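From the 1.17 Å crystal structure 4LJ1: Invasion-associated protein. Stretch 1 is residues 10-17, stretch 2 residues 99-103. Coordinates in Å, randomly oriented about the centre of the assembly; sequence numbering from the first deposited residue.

Stretch 1 10-17: VVIARGLS
Stretch 2 (99-103) ALYLG

Gly15 is the most unusual feature of this contact: an ideal CB there would point toward the strand and sit 3.6 Å from Leu100 CD2. No hydrogen bond or salt bridge crosses; a helix and a strand, whose touching residues are at least 86 apart in sequence, meet mainly through apolar side chains and bury 227 Å². The axes of helix 10-16 and strand 99-103 approach to 10.0 Å, their N-to-C directions 116° apart; in register, Ile12 CA lies 7.3 Å from Leu102 CA.

Helical phi/psi values near -60/-45 accompany Arg14 N to Val10 O (3.0 Å), Gly15 N to Val11 O (3.0 Å) and Leu16 N to Ile12 O (2.9 Å), pairing these atoms within the helix. Ser17 (chi1 p) donates OG to Arg14 O at 2.7 Å. The strand runs extended through Leu100 (-103/119) and Tyr101 (-73/132), then bends at Leu102 (-105/-2); Gly103, at 85/167, would jam a CB against the preceding carbonyl.

Ile12 (mt), Leu102 (mt) and Leu100 (tp) are covered most: 59, 56 and 55 Å². Ile12's beta-branch reaches both leucines, CG2 to Leu102 CD2 at 3.8 Å and CG1 to Leu100 CD2 at 4.3 Å; its CD1 lies 4.5 Å from Tyr101 O. Leu100, buried like Val11 and Gly15, points toward the helix; Val11 (chi1 t, sideways) brings O within 4.5 Å of Leu100 CD2. One turn after Ile12, Leu16 (mt) brings CD2 within 4.4 Å of Leu102 CD1.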

# COMPACT_ATOMS: atom_id res chain seq x y z
N VAL A 10 4.12 -7.45 11.32
CA VAL A 10 4.32 -8.50 10.31
C VAL A 10 4.08 -7.93 8.91
O VAL A 10 4.85 -8.17 8.00
CB VAL A 10 3.39 -9.73 10.57
CG1 VAL A 10 3.40 -10.68 9.39
CG2 VAL A 10 3.80 -10.45 11.86
N VAL A 11 2.98 -7.20 8.74
CA VAL A 11 2.65 -6.61 7.45
C VAL A 11 3.75 -5.65 6.99
O VAL A 11 4.21 -5.68 5.84
CB VAL A 11 1.29 -5.90 7.56
CG1 VAL A 11 1.01 -5.04 6.34
CG2 VAL A 11 0.19 -6.92 7.77
N ILE A 12 4.20 -4.81 7.91
CA ILE A 12 5.25 -3.88 7.57
C ILE A 12 6.57 -4.58 7.23
O ILE A 12 7.24 -4.21 6.26
CB ILE A 12 5.44 -2.82 8.69
CG1 ILE A 12 4.27 -1.83 8.69
CG2 ILE A 12 6.76 -2.06 8.50
CD1 ILE A 12 4.19 -0.90 9.88
N ALA A 13 6.94 -5.59 8.01
CA ALA A 13 8.16 -6.32 7.73
C ALA A 13 8.08 -6.99 6.35
O ALA A 13 9.05 -7.01 5.62
CB ALA A 13 8.41 -7.37 8.79
N ARG A 14 6.92 -7.52 5.99
CA ARG A 14 6.77 -8.12 4.65
C ARG A 14 6.98 -7.08 3.56
O ARG A 14 7.69 -7.33 2.59
CB ARG A 14 5.40 -8.73 4.48
CG ARG A 14 5.25 -10.05 5.21
CD ARG A 14 3.80 -10.49 5.28
NE ARG A 14 3.27 -10.84 3.97
CZ ARG A 14 3.28 -12.05 3.42
NH1 ARG A 14 3.77 -13.11 4.05
NH2 ARG A 14 2.74 -12.22 2.23
N GLY A 15 6.37 -5.91 3.70
CA GLY A 15 6.62 -4.84 2.74
C GLY A 15 8.08 -4.45 2.63
O GLY A 15 8.65 -4.35 1.54
N LEU A 16 8.70 -4.18 3.79
CA LEU A 16 10.09 -3.77 3.83
C LEU A 16 11.05 -4.81 3.24
O LEU A 16 12.08 -4.45 2.68
CB LEU A 16 10.52 -3.42 5.26
CG LEU A 16 9.92 -2.14 5.86
CD1 LEU A 16 10.33 -2.03 7.33
CD2 LEU A 16 10.37 -0.91 5.08
N SER A 17 10.72 -6.09 3.34
CA SER A 17 11.55 -7.13 2.75
C SER A 17 11.66 -7.04 1.24
O SER A 17 12.53 -7.67 0.65
CB SER A 17 11.02 -8.52 3.13
OG SER A 17 9.84 -8.88 2.42
N ALA A 99 -0.01 3.53 -1.05
CA ALA A 99 1.25 3.33 -0.36
C ALA A 99 0.96 2.90 1.06
O ALA A 99 -0.14 3.09 1.55
CB ALA A 99 2.09 4.61 -0.40
N LEU A 100 1.95 2.32 1.73
CA LEU A 100 1.80 1.82 3.09
C LEU A 100 2.44 2.81 4.07
O LEU A 100 3.65 3.08 4.00
CB LEU A 100 2.48 0.46 3.21
CG LEU A 100 2.40 -0.27 4.56
CD1 LEU A 100 0.95 -0.61 4.93
CD2 LEU A 100 3.26 -1.51 4.55
N TYR A 101 1.65 3.38 4.99
CA TYR A 101 2.21 4.30 5.97
C TYR A 101 3.02 3.54 7.00
O TYR A 101 2.56 2.54 7.55
CB TYR A 101 1.09 5.10 6.66
CG TYR A 101 1.61 6.23 7.55
CD1 TYR A 101 2.62 7.07 7.12
CD2 TYR A 101 1.11 6.42 8.82
CE1 TYR A 101 3.11 8.07 7.92
CE2 TYR A 101 1.59 7.46 9.62
CZ TYR A 101 2.61 8.27 9.17
OH TYR A 101 3.14 9.30 9.95
N LEU A 102 4.23 4.03 7.28
CA LEU A 102 5.15 3.37 8.21
C LEU A 102 5.24 4.06 9.56
O LEU A 102 5.95 3.57 10.44
CB LEU A 102 6.54 3.31 7.60
CG LEU A 102 6.67 2.58 6.27
CD1 LEU A 102 8.05 2.75 5.67
CD2 LEU A 102 6.32 1.10 6.42
N GLY A 103 4.53 5.17 9.71
CA GLY A 103 4.68 6.04 10.86
C GLY A 103 5.81 7.02 10.65
O GLY A 103 6.64 6.89 9.74